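Local coordinates for protein chymotrypsin (Cellulomonas bogoriensis, PDB 2EA3) that probably cleaves peptide bonds inside protein chains as a chymotrypsin-like serine endopeptidase, this chain being the trypsin-family protease domain of a longer protein, at residues V115-E119 with G120-G124; F21-G25 with G26-A30. All coordinates share one frame; numbering follows the deposited sequence.

Overall arrangement
Interaction 2 comes first along the chain, and both contacts are beta-hairpins closed by a two-residue turn. Residues 21-30 belong to one of the two six-stranded antiparallel barrels of the chymotrypsin fold, where strands 14-23 and 26-29 are neighbours. Interaction 1, residues 115-124, is a separate two-stranded hairpin at the surface, inserted between strands 102-110 and 125-128 of the other barrel. The centres lie 23 Å apart; the nearest atoms, about 8 Å apart, do not touch. Asp56 connects them indirectly, since the side chains of Val122 and Ala30 both rest on it. Asp56 is probably the acid of the Ser-His-Asp triad, so both hairpins reach the likely catalytic centre.

Interaction 1 of 2, residues V115-E119 with G120-G124; sequences VTYPE and GTVRG. With SO4 (sulfate ion), chain D.
Tyr117 and Val122 meet on one face of a two-stranded antiparallel hairpin whose type I turn runs from Tyr117 to Gly120. With CG anti to its own carbonyl carbon (chi1 -65°), the tyrosine ring is carried back along the hairpin. Its CB lies 3.6 Å from Gly120 O. Farther out, CD1 and CE1 present the ring edge to Val122 CG2, each 3.6 Å away, the methyl lying near the ring plane. Val115 CG2 covers one face, 3.4 Å above the plane and toward the rim, and at the tip OH hydrogen-bonds Ser152 OG. On the reverse face Thr116 OG1 and Thr121 OG1 share a hydrogen bond of 3.2 Å. Val115 and Val122 are tied by two fairly straight backbone bonds, whereas both bonds between Tyr117 and Gly120 are bent, near 140° at the hydrogen. Gly120 has a backbone shape in which any CB would strike Glu119 O. Arg123 NH2 reaches a sulfate, probably from the crystallisation liquor, bonding its O2 at 3.0 Å in the guanidinium plane. The hairpin projects from the barrel between strands 102-110 and 125-128; Thr121 and Arg123 bond Gly54 through the backbone, and Val122 rests on Phe52, Pro53 and Asp56.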
ATOM      1  N   VAL A 115       0.438  13.553   9.709  1.00 19.12           N
ATOM      2  CA  VAL A 115      -0.633  13.130  10.596  1.00 19.21           C
ATOM      3  C   VAL A 115      -0.005  12.644  11.887  1.00 18.78           C
ATOM      4  O   VAL A 115       1.143  12.221  11.890  1.00 17.74           O
ATOM      5  CB  VAL A 115      -1.512  11.990  10.002  1.00 19.20           C
ATOM      6  CG1 VAL A 115      -2.115  12.408   8.699  1.00 20.83           C
ATOM      7  CG2 VAL A 115      -0.728  10.719   9.805  1.00 19.87           C
ATOM      8  N   THR A 116      -0.774  12.678  12.971  1.00 18.25           N
ATOM      9  CA  THR A 116      -0.309  12.162  14.233  1.00 18.75           C
ATOM     10  C   THR A 116      -1.196  10.992  14.626  1.00 18.69           C
ATOM     11  O   THR A 116      -2.367  11.178  14.958  1.00 18.61           O
ATOM     12  CB  THR A 116      -0.256  13.247  15.347  1.00 19.20           C
ATOM     13  OG1 THR A 116       0.605  14.317  14.924  1.00 20.82           O
ATOM     14  CG2 THR A 116       0.284  12.636  16.661  1.00 19.24           C
ATOM     15  N   TYR A 117      -0.627   9.790  14.523  1.00 18.78           N
ATOM     16  CA  TYR A 117      -1.253   8.543  14.975  1.00 19.36           C
ATOM     17  C   TYR A 117      -0.968   8.387  16.463  1.00 19.54           C
ATOM     18  O   TYR A 117      -0.111   9.092  16.993  1.00 19.00           O
ATOM     19  CB  TYR A 117      -0.643   7.336  14.241  1.00 20.12           C
ATOM     20  CG  TYR A 117      -0.908   7.294  12.747  1.00 20.64           C
ATOM     21  CD1 TYR A 117       0.133   7.433  11.822  1.00 20.07           C
ATOM     22  CD2 TYR A 117      -2.195   7.087  12.260  1.00 23.07           C
ATOM     23  CE1 TYR A 117      -0.121   7.374  10.420  1.00 20.05           C
ATOM     24  CE2 TYR A 117      -2.453   7.036  10.879  1.00 24.47           C
ATOM     25  CZ  TYR A 117      -1.419   7.188   9.971  1.00 21.18           C
ATOM     26  OH  TYR A 117      -1.703   7.145   8.616  1.00 21.97           O
ATOM     27  N   PRO A 118      -1.680   7.465  17.147  1.00 20.38           N
ATOM     28  CA  PRO A 118      -1.315   7.125  18.527  1.00 20.62           C
ATOM     29  C   PRO A 118       0.188   6.888  18.708  1.00 21.22           C
ATOM     30  O   PRO A 118       0.758   7.314  19.714  1.00 21.67           O
ATOM     31  CB  PRO A 118      -2.112   5.840  18.782  1.00 21.01           C
ATOM     32  CG  PRO A 118      -3.361   6.042  17.949  1.00 20.83           C
ATOM     33  CD  PRO A 118      -2.890   6.735  16.703  1.00 20.75           C
ATOM     34  N   GLU A 119       0.831   6.250  17.726  1.00 21.48           N
ATOM     35  CA  GLU A 119       2.246   5.873  17.832  1.00 21.67           C
ATOM     36  C   GLU A 119       3.225   7.015  17.564  1.00 21.05           C
ATOM     37  O   GLU A 119       4.399   6.969  17.965  1.00 21.23           O
ATOM     38  CB  GLU A 119       2.535   4.689  16.911  1.00 22.23           C
ATOM     39  CG  GLU A 119       1.752   3.429  17.275  1.00 24.67           C
ATOM     40  CD  GLU A 119       0.355   3.352  16.665  1.00 28.93           C
ATOM     41  OE1 GLU A 119      -0.072   4.270  15.938  1.00 30.08           O
ATOM     42  OE2 GLU A 119      -0.334   2.342  16.906  1.00 33.09           O
ATOM     43  N   GLY A 120       2.746   8.049  16.894  1.00 20.24           N
ATOM     44  CA  GLY A 120       3.579   9.185  16.594  1.00 19.09           C
ATOM     45  C   GLY A 120       3.221   9.789  15.267  1.00 18.20           C
ATOM     46  O   GLY A 120       2.276   9.371  14.609  1.00 18.09           O
ATOM     47  N   THR A 121       4.000  10.782  14.894  1.00 17.99           N
ATOM     48  CA  THR A 121       3.763  11.573  13.699  1.00 17.23           C
ATOM     49  C   THR A 121       4.404  10.908  12.501  1.00 16.39           C
ATOM     50  O   THR A 121       5.526  10.387  12.579  1.00 14.97           O
ATOM     51  CB  THR A 121       4.319  12.983  13.892  1.00 18.09           C
ATOM     52  OG1 THR A 121       3.755  13.537  15.100  1.00 20.07           O
ATOM     53  CG2 THR A 121       3.989  13.890  12.694  1.00 18.06           C
ATOM     54  N   VAL A 122       3.654  10.903  11.405  1.00 15.15           N
ATOM     55  CA  VAL A 122       4.171  10.450  10.123  1.00 14.75           C
ATOM     56  C   VAL A 122       4.103  11.643   9.184  1.00 14.72           C
ATOM     57  O   VAL A 122       3.089  12.345   9.138  1.00 14.92           O
ATOM     58  CB  VAL A 122       3.362   9.247   9.556  1.00 14.45           C
ATOM     59  CG1 VAL A 122       3.894   8.830   8.186  1.00 13.87           C
ATOM     60  CG2 VAL A 122       3.451   8.054  10.508  1.00 14.01           C
ATOM     61  N   ARG A 123       5.185  11.876   8.445  1.00 14.51           N
ATOM     62  CA  ARG A 123       5.265  13.029   7.549  1.00 15.64           C
ATOM     63  C   ARG A 123       5.419  12.564   6.110  1.00 14.42           C
ATOM     64  O   ARG A 123       5.613  11.378   5.842  1.00 14.04           O
ATOM     65  CB  ARG A 123       6.450  13.929   7.934  1.00 15.59           C
ATOM     66  CG  ARG A 123       6.372  14.455   9.353  1.00 19.18           C
ATOM     67  CD  ARG A 123       7.676  15.152   9.782  1.00 19.89           C
ATOM     68  NE  ARG A 123       7.563  15.546  11.186  1.00 27.09           N
ATOM     69  CZ  ARG A 123       7.980  14.797  12.208  1.00 30.58           C
ATOM     70  NH1 ARG A 123       8.570  13.621  11.986  1.00 33.18           N
ATOM     71  NH2 ARG A 123       7.819  15.231  13.455  1.00 31.94           N
ATOM     72  N   GLY A 124       5.306  13.501   5.182  1.00 12.84           N
ATOM     73  CA  GLY A 124       5.584  13.209   3.783  1.00 12.51           C
ATOM     74  C   GLY A 124       4.485  12.467   3.062  1.00 12.04           C
ATOM     75  O   GLY A 124       4.752  11.848   2.019  1.00 12.76           O
TER
HETATM   76  S   SO4 D 192      10.336  13.603  16.123  1.00 81.93           S
HETATM   77  O1  SO4 D 192      10.748  13.262  14.764  1.00 81.85           O
HETATM   78  O2  SO4 D 192       9.074  14.343  16.081  1.00 81.70           O
HETATM   79  O3  SO4 D 192      10.149  12.381  16.906  1.00 81.87           O
HETATM   80  O4  SO4 D 192      11.375  14.427  16.741  1.00 81.55           O

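Interaction 2 of 2, residues F21-G25 with G26-A30; sequences FAVNG and GFITA
Ile28 packs against both Phe21 and Val23 on the face of a tight hairpin turned to helix 169-176. Its CG1 sits between its own backbone N and carbonyl carbon (chi1 56°), a crowded position that lays it 3.5 Å from Phe21 O and 4.1 Å from Phe21 CB. The other branch, CG2, comes within 4.1 Å of Val23 CG1, the two side chains meeting at about a right angle. Val23 CG2 in turn lies 3.6 Å from Gly26 O. Val169, Ile172 and Leu173 of the helix close this buried side. Cut back to an alanine here, Ile28 would be likely to leave a gap between Phe21, Val23 and that helix. The solvent side is the type II turn from Val23 to Gly26: exposed Asn24 directs its CB away from the second strand, and Gly25 and Gly26 take backbone angles that would jam a CB. Even there Val23 N gives Gly26 O a nearly straight bond (175°), while away from the turn Phe21 N to Ile28 O is weak at 3.4 Å. Phe27 goes to the opposite face, its ring meeting Tyr9 edge-to-face. Backbone bonds join the strands and side chains meet through carbon alone, consistent with a buried, largely apolar interface between hairpin and helix.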
ATOM      1  N   PHE A  21       2.467  -3.206  -3.604  1.00  8.51           N
ATOM      2  CA  PHE A  21       2.903  -3.509  -4.961  1.00  9.50           C
ATOM      3  C   PHE A  21       3.983  -4.547  -4.919  1.00  9.88           C
ATOM      4  O   PHE A  21       4.759  -4.571  -3.982  1.00  9.53           O
ATOM      5  CB  PHE A  21       3.477  -2.270  -5.632  1.00  9.87           C
ATOM      6  CG  PHE A  21       2.482  -1.178  -5.791  1.00  9.63           C
ATOM      7  CD1 PHE A  21       1.538  -1.234  -6.831  1.00 10.32           C
ATOM      8  CD2 PHE A  21       2.457  -0.113  -4.888  1.00 10.01           C
ATOM      9  CE1 PHE A  21       0.578  -0.232  -6.961  1.00  9.20           C
ATOM     10  CE2 PHE A  21       1.499   0.902  -5.016  1.00 10.20           C
ATOM     11  CZ  PHE A  21       0.565   0.843  -6.055  1.00 10.35           C
ATOM     12  N   ALA A  22       4.033  -5.372  -5.968  1.00 10.15           N
ATOM     13  CA  ALA A  22       5.125  -6.317  -6.160  1.00 10.17           C
ATOM     14  C   ALA A  22       6.383  -5.590  -6.633  1.00 10.76           C
ATOM     15  O   ALA A  22       6.341  -4.730  -7.514  1.00 11.41           O
ATOM     16  CB  ALA A  22       4.718  -7.375  -7.162  1.00  9.85           C
ATOM     17  N   VAL A  23       7.497  -5.965  -6.032  1.00 10.68           N
ATOM     18  CA  VAL A  23       8.818  -5.437  -6.369  1.00 11.60           C
ATOM     19  C   VAL A  23       9.775  -6.617  -6.481  1.00 12.04           C
ATOM     20  O   VAL A  23       9.440  -7.707  -6.038  1.00 12.10           O
ATOM     21  CB  VAL A  23       9.339  -4.455  -5.279  1.00 11.53           C
ATOM     22  CG1 VAL A  23       8.421  -3.214  -5.178  1.00 10.56           C
ATOM     23  CG2 VAL A  23       9.455  -5.129  -3.943  1.00 11.05           C
ATOM     24  N   ASN A  24      10.969  -6.423  -7.041  1.00 13.01           N
ATOM     25  CA  ASN A  24      11.935  -7.530  -7.064  1.00 14.27           C
ATOM     26  C   ASN A  24      12.137  -8.033  -5.643  1.00 14.17           C
ATOM     27  O   ASN A  24      12.465  -7.245  -4.747  1.00 15.31           O
ATOM     28  CB  ASN A  24      13.295  -7.084  -7.598  1.00 15.59           C
ATOM     29  CG  ASN A  24      13.286  -6.817  -9.083  1.00 20.70           C
ATOM     30  OD1 ASN A  24      12.655  -7.533  -9.864  1.00 26.89           O
ATOM     31  ND2 ASN A  24      14.015  -5.790  -9.485  1.00 26.20           N
ATOM     32  N   GLY A  25      11.894  -9.325  -5.432  1.00 14.13           N
ATOM     33  CA  GLY A  25      12.144  -9.957  -4.126  1.00 13.84           C
ATOM     34  C   GLY A  25      10.977 -10.014  -3.161  1.00 12.72           C
ATOM     35  O   GLY A  25      11.072 -10.644  -2.114  1.00 13.22           O
ATOM     36  N   GLY A  26       9.860  -9.383  -3.502  1.00 11.88           N
ATOM     37  CA  GLY A  26       8.709  -9.435  -2.620  1.00 10.80           C
ATOM     38  C   GLY A  26       7.724  -8.329  -2.894  1.00 10.23           C
ATOM     39  O   GLY A  26       7.410  -8.054  -4.035  1.00  9.69           O
ATOM     40  N   PHE A  27       7.211  -7.719  -1.836  1.00  9.70           N
ATOM     41  CA  PHE A  27       6.197  -6.668  -1.985  1.00  9.51           C
ATOM     42  C   PHE A  27       6.379  -5.578  -0.945  1.00  9.73           C
ATOM     43  O   PHE A  27       7.011  -5.776   0.101  1.00 10.10           O
ATOM     44  CB  PHE A  27       4.756  -7.234  -1.995  1.00  9.72           C
ATOM     45  CG  PHE A  27       4.277  -7.750  -0.656  1.00  9.72           C
ATOM     46  CD1 PHE A  27       4.427  -9.103  -0.332  1.00 11.55           C
ATOM     47  CD2 PHE A  27       3.671  -6.900   0.282  1.00 10.50           C
ATOM     48  CE1 PHE A  27       3.987  -9.602   0.898  1.00 12.31           C
ATOM     49  CE2 PHE A  27       3.233  -7.389   1.509  1.00 11.13           C
ATOM     50  CZ  PHE A  27       3.393  -8.759   1.812  1.00 12.44           C
ATOM     51  N   ILE A  28       5.861  -4.400  -1.259  1.00  9.60           N
ATOM     52  CA  ILE A  28       5.908  -3.293  -0.338  1.00  9.80           C
ATOM     53  C   ILE A  28       4.518  -3.037   0.226  1.00 10.23           C
ATOM     54  O   ILE A  28       3.499  -3.370  -0.408  1.00  9.95           O
ATOM     55  CB  ILE A  28       6.513  -2.024  -0.993  1.00  9.90           C
ATOM     56  CG1 ILE A  28       5.740  -1.631  -2.257  1.00 10.71           C
ATOM     57  CG2 ILE A  28       8.012  -2.236  -1.267  1.00 10.00           C
ATOM     58  CD1 ILE A  28       6.183  -0.260  -2.808  1.00 11.40           C
ATOM     59  N   THR A  29       4.479  -2.462   1.426  1.00  9.49           N
ATOM     60  CA  THR A  29       3.242  -2.355   2.208  1.00  9.42           C
ATOM     61  C   THR A  29       3.514  -1.254   3.239  1.00  8.95           C
ATOM     62  O   THR A  29       4.556  -0.593   3.126  1.00  9.48           O
ATOM     63  CB  THR A  29       2.838  -3.740   2.824  1.00  9.16           C
ATOM     64  OG1 THR A  29       1.534  -3.672   3.445  1.00 10.05           O
ATOM     65  CG2 THR A  29       3.905  -4.245   3.856  1.00  8.11           C
ATOM     66  N   ALA A  30       2.624  -1.066   4.223  1.00  8.59           N
ATOM     67  CA  ALA A  30       2.791   0.019   5.199  1.00  8.32           C
ATOM     68  C   ALA A  30       3.669  -0.470   6.347  1.00  8.58           C
ATOM     69  O   ALA A  30       3.560  -1.618   6.764  1.00  8.34           O
ATOM     70  CB  ALA A  30       1.425   0.496   5.751  1.00  8.72           C
TER